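Local coordinates for protein pullulanase (Bacillus acidopullulyticus, PDB 2WAN) that hydrolyses the alpha-1,6-glucosidic linkages of pullulan and probably of related branched starch polysaccharides, at residues 683-691 / 699-710; 759-770 / 869-877. All blocks are in the same frame, centred on the assembly; numbering follows the deposited sequence.

Contact 1: residues 683-691 / 699-710; sequences IRNGLDGNV and FATGDPNQVDVI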
loop_
_atom_site.group_PDB
_atom_site.type_symbol
_atom_site.label_atom_id
_atom_site.label_comp_id
_atom_site.label_asym_id
_atom_site.label_seq_id
_atom_site.Cartn_x
_atom_site.Cartn_y
_atom_site.Cartn_z
ATOM N N ILE A 683 -16.539 5.019 5.274
ATOM C CA ILE A 683 -17.013 6.268 5.891
ATOM C C ILE A 683 -16.966 7.447 4.874
ATOM O O ILE A 683 -17.861 8.291 4.861
ATOM C CB ILE A 683 -16.306 6.567 7.244
ATOM C CG1 ILE A 683 -17.147 7.546 8.089
ATOM C CG2 ILE A 683 -14.846 7.043 7.028
ATOM C CD1 ILE A 683 -16.440 8.009 9.421
ATOM N N ARG A 684 -15.941 7.475 4.021
ATOM C CA ARG A 684 -15.800 8.485 2.969
ATOM C C ARG A 684 -17.021 8.478 2.046
ATOM O O ARG A 684 -17.661 9.513 1.824
ATOM C CB ARG A 684 -14.538 8.210 2.139
ATOM C CG ARG A 684 -14.182 9.329 1.156
ATOM C CD ARG A 684 -13.343 8.794 -0.014
ATOM N NE ARG A 684 -14.116 7.885 -0.885
ATOM C CZ ARG A 684 -13.612 6.855 -1.570
ATOM N NH1 ARG A 684 -12.317 6.547 -1.528
ATOM N NH2 ARG A 684 -14.420 6.102 -2.291
ATOM N N ASN A 685 -17.359 7.301 1.532
ATOM C CA ASN A 685 -18.538 7.190 0.656
ATOM C C ASN A 685 -19.816 7.523 1.411
ATOM O O ASN A 685 -20.731 8.146 0.855
ATOM C CB ASN A 685 -18.647 5.800 0.033
ATOM C CG ASN A 685 -17.629 5.563 -1.086
ATOM O OD1 ASN A 685 -17.207 6.482 -1.793
ATOM N ND2 ASN A 685 -17.273 4.311 -1.270
ATOM N N GLY A 686 -19.876 7.126 2.678
ATOM C CA GLY A 686 -21.028 7.445 3.516
ATOM C C GLY A 686 -21.220 8.934 3.740
ATOM O O GLY A 686 -22.358 9.402 3.835
ATOM N N LEU A 687 -20.113 9.685 3.820
ATOM C CA LEU A 687 -20.185 11.115 4.064
ATOM C C LEU A 687 -20.604 11.964 2.875
ATOM O O LEU A 687 -21.370 12.917 3.053
ATOM C CB LEU A 687 -18.865 11.650 4.666
ATOM C CG LEU A 687 -18.687 11.261 6.144
ATOM C CD1 LEU A 687 -17.209 11.427 6.555
ATOM C CD2 LEU A 687 -19.605 12.116 7.038
ATOM N N ASP A 688 -20.091 11.660 1.682
ATOM C CA ASP A 688 -20.368 12.547 0.544
ATOM C C ASP A 688 -20.777 11.867 -0.762
ATOM O O ASP A 688 -20.882 12.532 -1.793
ATOM C CB ASP A 688 -19.220 13.554 0.334
ATOM C CG ASP A 688 -17.978 12.919 -0.235
ATOM O OD1 ASP A 688 -17.918 11.680 -0.323
ATOM O OD2 ASP A 688 -17.055 13.680 -0.616
ATOM N N GLY A 689 -21.044 10.566 -0.699
ATOM C CA GLY A 689 -21.535 9.810 -1.862
ATOM C C GLY A 689 -20.456 8.976 -2.522
ATOM O O GLY A 689 -19.269 9.231 -2.327
ATOM N N ASN A 690 -20.857 7.960 -3.295
ATOM C CA ASN A 690 -19.879 7.105 -3.975
ATOM C C ASN A 690 -18.944 7.907 -4.871
ATOM O O ASN A 690 -19.374 8.848 -5.546
ATOM C CB ASN A 690 -20.558 5.980 -4.782
ATOM C CG ASN A 690 -19.557 4.916 -5.255
ATOM O OD1 ASN A 690 -19.391 3.871 -4.616
ATOM N ND2 ASN A 690 -18.872 5.191 -6.359
ATOM N N VAL A 691 -17.665 7.531 -4.853
ATOM C CA VAL A 691 -16.610 8.242 -5.565
ATOM C C VAL A 691 -16.809 8.270 -7.095
ATOM O O VAL A 691 -16.362 9.204 -7.747
ATOM C CB VAL A 691 -15.199 7.688 -5.184
ATOM C CG1 VAL A 691 -15.009 6.235 -5.656
ATOM C CG2 VAL A 691 -14.077 8.592 -5.708
ATOM N N PHE A 699 -24.297 11.466 3.551
ATOM C CA PHE A 699 -24.853 11.904 4.836
ATOM C C PHE A 699 -24.762 13.423 5.046
ATOM O O PHE A 699 -25.720 14.055 5.497
ATOM C CB PHE A 699 -24.132 11.169 5.985
ATOM C CG PHE A 699 -24.670 11.499 7.348
ATOM C CD1 PHE A 699 -25.901 11.000 7.760
ATOM C CD2 PHE A 699 -23.936 12.303 8.232
ATOM C CE1 PHE A 699 -26.406 11.309 9.021
ATOM C CE2 PHE A 699 -24.420 12.593 9.513
ATOM C CZ PHE A 699 -25.665 12.093 9.899
ATOM N N ALA A 700 -23.604 14.008 4.744
ATOM C CA ALA A 700 -23.408 15.428 5.030
ATOM C C ALA A 700 -24.182 16.341 4.070
ATOM O O ALA A 700 -24.420 17.503 4.399
ATOM C CB ALA A 700 -21.907 15.790 5.013
ATOM N N THR A 701 -24.575 15.799 2.911
ATOM C CA THR A 701 -25.044 16.629 1.783
ATOM C C THR A 701 -26.432 16.269 1.231
ATOM O O THR A 701 -26.851 16.782 0.181
ATOM C CB THR A 701 -24.044 16.597 0.617
ATOM O OG1 THR A 701 -23.744 15.231 0.280
ATOM C CG2 THR A 701 -22.762 17.351 0.993
ATOM N N GLY A 702 -27.148 15.414 1.948
ATOM C CA GLY A 702 -28.572 15.238 1.660
ATOM C C GLY A 702 -29.079 13.833 1.421
ATOM O O GLY A 702 -30.295 13.631 1.400
ATOM N N ASP A 703 -28.185 12.861 1.230
ATOM C CA ASP A 703 -28.638 11.491 1.046
ATOM C C ASP A 703 -29.198 10.954 2.364
ATOM O O ASP A 703 -28.568 11.114 3.395
ATOM C CB ASP A 703 -27.510 10.599 0.521
ATOM C CG ASP A 703 -27.990 9.196 0.200
ATOM O OD1 ASP A 703 -28.176 8.387 1.131
ATOM O OD2 ASP A 703 -28.183 8.910 -0.994
ATOM N N PRO A 704 -30.388 10.314 2.330
ATOM C CA PRO A 704 -31.008 9.913 3.600
ATOM C C PRO A 704 -30.708 8.481 4.036
ATOM O O PRO A 704 -31.229 8.037 5.054
ATOM C CB PRO A 704 -32.512 10.049 3.297
ATOM C CG PRO A 704 -32.605 9.642 1.843
ATOM C CD PRO A 704 -31.329 10.201 1.193
ATOM N N ASN A 705 -29.872 7.770 3.287
ATOM C CA ASN A 705 -29.709 6.330 3.484
ATOM C C ASN A 705 -28.363 5.905 4.088
ATOM O O ASN A 705 -27.981 4.743 3.993
ATOM C CB ASN A 705 -29.958 5.600 2.164
ATOM C CG ASN A 705 -31.362 5.827 1.640
ATOM O OD1 ASN A 705 -32.333 5.746 2.393
ATOM N ND2 ASN A 705 -31.472 6.161 0.363
ATOM N N GLN A 706 -27.684 6.839 4.747
ATOM C CA GLN A 706 -26.329 6.575 5.254
ATOM C C GLN A 706 -26.147 6.446 6.770
ATOM O O GLN A 706 -25.012 6.305 7.235
ATOM C CB GLN A 706 -25.361 7.647 4.743
ATOM C CG GLN A 706 -25.348 7.839 3.237
ATOM C CD GLN A 706 -25.169 6.553 2.464
ATOM O OE1 GLN A 706 -24.312 5.733 2.793
ATOM N NE2 GLN A 706 -25.970 6.371 1.418
ATOM N N VAL A 707 -27.230 6.497 7.548
ATOM C CA VAL A 707 -27.112 6.500 9.018
ATOM C C VAL A 707 -26.300 5.299 9.548
ATOM O O VAL A 707 -25.387 5.472 10.355
ATOM C CB VAL A 707 -28.512 6.570 9.703
ATOM C CG1 VAL A 707 -28.422 6.247 11.199
ATOM C CG2 VAL A 707 -29.131 7.934 9.481
ATOM N N ASP A 708 -26.608 4.091 9.083
ATOM C CA ASP A 708 -25.885 2.906 9.569
ATOM C C ASP A 708 -24.405 2.931 9.199
ATOM O O ASP A 708 -23.564 2.505 9.999
ATOM C CB ASP A 708 -26.523 1.604 9.069
ATOM C CG ASP A 708 -27.879 1.342 9.700
ATOM O OD1 ASP A 708 -28.129 1.804 10.836
ATOM O OD2 ASP A 708 -28.697 0.666 9.047
ATOM N N VAL A 709 -24.098 3.398 7.990
ATOM C CA VAL A 709 -22.702 3.544 7.560
ATOM C C VAL A 709 -21.978 4.515 8.510
ATOM O O VAL A 709 -20.862 4.251 8.991
ATOM C CB VAL A 709 -22.617 4.028 6.094
ATOM C CG1 VAL A 709 -21.238 4.536 5.762
ATOM C CG2 VAL A 709 -22.982 2.882 5.143
ATOM N N ILE A 710 -22.632 5.627 8.810
ATOM C CA ILE A 710 -22.024 6.631 9.705
ATOM C C ILE A 710 -21.845 6.092 11.121
ATOM O O ILE A 710 -20.808 6.322 11.757
ATOM C CB ILE A 710 -22.837 7.961 9.705
ATOM C CG1 ILE A 710 -22.850 8.604 8.300
ATOM C CG2 ILE A 710 -22.293 8.946 10.749
ATOM C CD1 ILE A 710 -21.456 8.843 7.649
HETATM O O HOH W 1 -21.842 15.066 -1.541
#

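Contact 2: residues 759-770 / 869-877; sequences MDELAHAVVFTS and IVMYNPNKT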
loop_
_atom_site.group_PDB
_atom_site.type_symbol
_atom_site.label_atom_id
_atom_site.label_comp_id
_atom_site.label_asym_id
_atom_site.label_seq_id
_atom_site.Cartn_x
_atom_site.Cartn_y
_atom_site.Cartn_z
ATOM N N MET A 759 -22.388 22.122 5.196
ATOM C CA MET A 759 -22.227 20.716 4.803
ATOM C C MET A 759 -20.762 20.261 4.853
ATOM O O MET A 759 -20.470 19.170 5.340
ATOM C CB MET A 759 -22.798 20.465 3.411
ATOM C CG MET A 759 -24.300 20.685 3.323
ATOM S SD MET A 759 -24.801 20.543 1.572
ATOM C CE MET A 759 -26.454 21.299 1.660
ATOM N N ASP A 760 -19.874 21.123 4.366
ATOM C CA ASP A 760 -18.429 20.866 4.364
ATOM C C ASP A 760 -17.954 20.714 5.823
ATOM O O ASP A 760 -17.286 19.729 6.180
ATOM C CB ASP A 760 -17.720 22.048 3.657
ATOM C CG ASP A 760 -16.214 21.817 3.457
ATOM O OD1 ASP A 760 -15.512 21.444 4.422
ATOM O OD2 ASP A 760 -15.741 22.023 2.313
ATOM N N GLU A 761 -18.318 21.673 6.666
ATOM C CA GLU A 761 -17.988 21.615 8.087
ATOM C C GLU A 761 -18.535 20.365 8.765
ATOM O O GLU A 761 -17.839 19.751 9.571
ATOM C CB GLU A 761 -18.484 22.863 8.805
ATOM C CG GLU A 761 -17.636 24.111 8.450
ATOM C CD GLU A 761 -18.197 25.420 8.966
ATOM O OE1 GLU A 761 -19.436 25.540 9.110
ATOM O OE2 GLU A 761 -17.386 26.355 9.209
ATOM N N LEU A 762 -19.782 20.003 8.455
ATOM C CA LEU A 762 -20.390 18.782 9.020
ATOM C C LEU A 762 -19.653 17.493 8.653
ATOM O O LEU A 762 -19.423 16.652 9.523
ATOM C CB LEU A 762 -21.872 18.672 8.629
ATOM C CG LEU A 762 -22.616 17.421 9.127
ATOM C CD1 LEU A 762 -22.552 17.254 10.638
ATOM C CD2 LEU A 762 -24.085 17.554 8.705
ATOM N N ALA A 763 -19.265 17.350 7.388
ATOM C CA ALA A 763 -18.527 16.167 6.956
ATOM C C ALA A 763 -17.232 16.030 7.759
ATOM O O ALA A 763 -16.913 14.941 8.267
ATOM C CB ALA A 763 -18.228 16.250 5.478
ATOM N N HIS A 764 -16.512 17.138 7.890
ATOM C CA HIS A 764 -15.274 17.117 8.686
ATOM C C HIS A 764 -15.559 16.935 10.191
ATOM O O HIS A 764 -14.772 16.282 10.874
ATOM C CB HIS A 764 -14.383 18.347 8.392
ATOM C CG HIS A 764 -13.822 18.354 6.998
ATOM N ND1 HIS A 764 -12.612 17.777 6.663
ATOM C CD2 HIS A 764 -14.321 18.866 5.849
ATOM C CE1 HIS A 764 -12.391 17.932 5.366
ATOM N NE2 HIS A 764 -13.418 18.588 4.850
ATOM N N ALA A 765 -16.683 17.453 10.695
ATOM C CA ALA A 765 -17.032 17.265 12.114
ATOM C C ALA A 765 -17.184 15.779 12.449
ATOM O O ALA A 765 -16.744 15.332 13.501
ATOM C CB ALA A 765 -18.311 18.023 12.487
ATOM N N VAL A 766 -17.803 15.019 11.541
ATOM C CA VAL A 766 -17.898 13.572 11.708
ATOM C C VAL A 766 -16.494 12.961 11.792
ATOM O O VAL A 766 -16.213 12.160 12.686
ATOM C CB VAL A 766 -18.739 12.889 10.587
ATOM C CG1 VAL A 766 -18.782 11.368 10.791
ATOM C CG2 VAL A 766 -20.175 13.447 10.575
ATOM N N VAL A 767 -15.620 13.326 10.857
ATOM C CA VAL A 767 -14.248 12.811 10.877
ATOM C C VAL A 767 -13.558 13.118 12.220
ATOM O O VAL A 767 -12.930 12.235 12.831
ATOM C CB VAL A 767 -13.419 13.322 9.681
ATOM C CG1 VAL A 767 -11.924 12.901 9.835
ATOM C CG2 VAL A 767 -13.983 12.782 8.370
ATOM N N PHE A 768 -13.700 14.352 12.704
ATOM C CA PHE A 768 -12.990 14.776 13.915
ATOM C C PHE A 768 -13.592 14.238 15.217
ATOM O O PHE A 768 -12.912 14.252 16.267
ATOM C CB PHE A 768 -12.917 16.308 13.992
ATOM C CG PHE A 768 -12.149 16.954 12.848
ATOM C CD1 PHE A 768 -10.952 16.401 12.381
ATOM C CD2 PHE A 768 -12.613 18.131 12.280
ATOM C CE1 PHE A 768 -10.221 17.033 11.352
ATOM C CE2 PHE A 768 -11.918 18.767 11.249
ATOM C CZ PHE A 768 -10.708 18.223 10.793
ATOM N N THR A 769 -14.848 13.776 15.179
ATOM C CA THR A 769 -15.499 13.313 16.420
ATOM C C THR A 769 -15.751 11.803 16.468
ATOM O O THR A 769 -16.295 11.302 17.470
ATOM C CB THR A 769 -16.813 14.084 16.730
ATOM O OG1 THR A 769 -17.702 14.017 15.610
ATOM C CG2 THR A 769 -16.501 15.540 17.062
ATOM N N SER A 770 -15.348 11.098 15.408
ATOM C CA SER A 770 -15.471 9.629 15.327
ATOM C C SER A 770 -14.270 8.960 15.997
ATOM O O SER A 770 -13.144 9.488 15.963
ATOM C CB SER A 770 -15.536 9.182 13.870
ATOM O OG SER A 770 -16.796 9.529 13.297
ATOM N N ILE A 869 -22.121 14.257 24.813
ATOM C CA ILE A 869 -23.080 13.904 23.761
ATOM C C ILE A 869 -22.725 14.625 22.467
ATOM O O ILE A 869 -22.416 15.805 22.487
ATOM C CB ILE A 869 -24.549 14.217 24.148
ATOM C CG1 ILE A 869 -25.037 13.203 25.171
ATOM C CG2 ILE A 869 -25.462 14.210 22.873
ATOM C CD1 ILE A 869 -26.403 13.571 25.787
ATOM N N VAL A 870 -22.729 13.887 21.355
ATOM C CA VAL A 870 -22.532 14.481 20.031
ATOM C C VAL A 870 -23.753 14.104 19.179
ATOM O O VAL A 870 -24.183 12.952 19.197
ATOM C CB VAL A 870 -21.261 13.909 19.328
ATOM C CG1 VAL A 870 -21.128 14.410 17.874
ATOM C CG2 VAL A 870 -19.994 14.251 20.125
ATOM N N MET A 871 -24.293 15.064 18.426
ATOM C CA MET A 871 -25.352 14.764 17.442
ATOM C C MET A 871 -25.090 15.472 16.118
ATOM O O MET A 871 -24.867 16.695 16.100
ATOM C CB MET A 871 -26.737 15.168 17.975
ATOM C CG MET A 871 -27.850 14.937 16.946
ATOM S SD MET A 871 -29.447 15.139 17.739
ATOM C CE MET A 871 -30.473 15.471 16.296
ATOM N N TYR A 872 -25.113 14.702 15.028
ATOM C CA TYR A 872 -24.983 15.243 13.676
ATOM C C TYR A 872 -26.378 15.426 13.108
ATOM O O TYR A 872 -27.156 14.466 13.069
ATOM C CB TYR A 872 -24.207 14.288 12.761
ATOM C CG TYR A 872 -22.915 13.741 13.332
ATOM C CD1 TYR A 872 -21.910 14.585 13.788
ATOM C CD2 TYR A 872 -22.695 12.372 13.366
ATOM C CE1 TYR A 872 -20.701 14.055 14.311
ATOM C CE2 TYR A 872 -21.514 11.839 13.887
ATOM C CZ TYR A 872 -20.533 12.686 14.355
ATOM O OH TYR A 872 -19.373 12.141 14.853
ATOM N N ASN A 873 -26.691 16.648 12.692
ATOM C CA ASN A 873 -27.962 16.951 12.008
ATOM C C ASN A 873 -27.736 17.484 10.592
ATOM O O ASN A 873 -27.562 18.693 10.423
ATOM C CB ASN A 873 -28.799 17.966 12.786
ATOM C CG ASN A 873 -30.089 18.302 12.050
ATOM O OD1 ASN A 873 -30.566 17.488 11.271
ATOM N ND2 ASN A 873 -30.618 19.490 12.260
ATOM N N PRO A 874 -27.767 16.596 9.577
ATOM C CA PRO A 874 -27.548 17.018 8.187
ATOM C C PRO A 874 -28.771 17.641 7.524
ATOM O O PRO A 874 -28.671 18.154 6.409
ATOM C CB PRO A 874 -27.216 15.707 7.481
ATOM C CG PRO A 874 -27.930 14.667 8.275
ATOM C CD PRO A 874 -27.833 15.127 9.698
ATOM N N ASN A 875 -29.904 17.591 8.208
ATOM C CA ASN A 875 -31.170 18.029 7.628
ATOM C C ASN A 875 -31.315 19.538 7.560
ATOM O O ASN A 875 -30.671 20.277 8.306
ATOM C CB ASN A 875 -32.316 17.398 8.404
ATOM C CG ASN A 875 -32.204 15.905 8.444
ATOM O OD1 ASN A 875 -32.347 15.238 7.415
ATOM N ND2 ASN A 875 -31.896 15.362 9.625
ATOM N N LYS A 876 -32.182 20.000 6.658
ATOM C CA LYS A 876 -32.367 21.424 6.459
ATOM C C LYS A 876 -33.284 22.109 7.479
ATOM O O LYS A 876 -33.470 23.329 7.425
ATOM C CB LYS A 876 -32.821 21.682 5.017
ATOM C CG LYS A 876 -31.631 21.721 4.066
ATOM C CD LYS A 876 -32.062 21.933 2.646
ATOM C CE LYS A 876 -30.860 21.965 1.720
ATOM N NZ LYS A 876 -31.307 22.003 0.295
ATOM N N THR A 877 -33.839 21.342 8.415
ATOM C CA THR A 877 -34.574 21.928 9.528
ATOM C C THR A 877 -33.927 21.516 10.833
ATOM O O THR A 877 -33.223 20.497 10.880
ATOM C CB THR A 877 -36.061 21.518 9.534
ATOM O OG1 THR A 877 -36.164 20.096 9.616
ATOM C CG2 THR A 877 -36.752 21.981 8.247
#

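Contact 1: residues 683-691 / 699-710
Gly686 and Leu687, near the C-terminal end of helix 681-688, offer their carbonyls to the returning chain: Phe699 N donates to Gly686 O at 2.8 Å in a nearly straight bond, and Ala700 N to Leu687 O at 3.0 Å. Gln706 folds against the same place. Its CB sits 3.6 Å from Gly686 O, and CG comes closer still to that oxygen, at 3.4 Å. A bend at the next torsion (chi2 -51°) places OE1 beside Gly686 CA, while NE2 bonds Asp703 OD1. That oxygen also takes the backbone N of Asn705 from the opposite face of the carboxylate, closing an Asx turn. With no side chain at Gly686, Val709 CG1 lies 3.7 Å from its CA. Leu687 CD2 meets Ile710 CD1 at 3.8 Å, the two side chains crossing at about a right angle. One water joins Asp688 O to Thr701 OG1, which also bonds Gly698 N. In the chain, helices 681-688 and 707-714 fall between strands 677-679 and 728-730, so the contact belongs to the segment linking the sixth and seventh strands of the (beta/alpha)8 barrel of the alpha-amylase family.

Contact 2: residues 759-770 / 869-877
The Tyr872 ring carries Val766 CG2 squarely over one face, 3.6 Å from the ring centroid and only 2° off its normal, a textbook CH-pi contact; Thr769 OG1 lies at the ring edge, near its plane. It is one of the contacts that join a helix of the (beta/alpha)8 barrel, 753-769, which leads to the eighth strand 773-777, to the C-terminal all-beta domain. The 759-769 part of the helix and strand 869-873 run at 149° between their N-to-C directions, with axes 9.7 Å apart at closest, while the strand's backbone is bonded to strands 852-856 and 915-920.

At the end of the ring the polar atoms form a short relay. Tyr872 OH donates to Thr769 OG1 at 2.6 Å, and Thr769 OG1 in turn donates to Ala765 O, one turn back in the helix, at 2.7 Å. The phenol is thus tied through one hydroxyl to a helix carbonyl within a buried interface, which should limit its rotation. Val870 CG1 rests beside the same threonine.

Leu762 of the helix packs at the C-terminal end of the strand. Its CG is anti to the backbone N (chi1 178°), a torsion that sends its two methyls toward the strand: CD1 lies 4.0 Å from Tyr872 CB, and CD2 meets Pro874 CA at 3.5 Å. Farther out, Met759 CE makes only a long contact with CE of Lys876, whose NZ forms a salt bridge with Asp751. The turn that follows the strand is shaped by Asn873, whose OD1 makes an Asx turn with Asn875 N and also accepts from Asn875 ND2. Where the helix ends, Ser770 OG donates to Val766 O at 2.8 Å, approaching from the face opposite to Thr769 N.

How the contacts relate
Contacts 1 and 2 touch directly, with centres about 11 Å apart, the first lying earlier in the chain and closing before the second opens. Phe699 and Leu687 of contact 1 both reach contact 2. Phe699 meets its strand side, with CE2 3.7 Å from Tyr872 CB and its backbone O 3.0 Å from Pro874 CB. Leu687 meets the helix side, CD2 lying 3.7 Å from Val766 CB. Ala700 O packs on Met759 CG as well. The segment between the sixth and seventh strands and the barrel-to-beta-domain interface therefore share a core. Bound glycerol, probably from crystallisation, lies near each contact: one bonds Asp688 OD1, and glycerol also comes within about 4 Å of the Leu762 side chain.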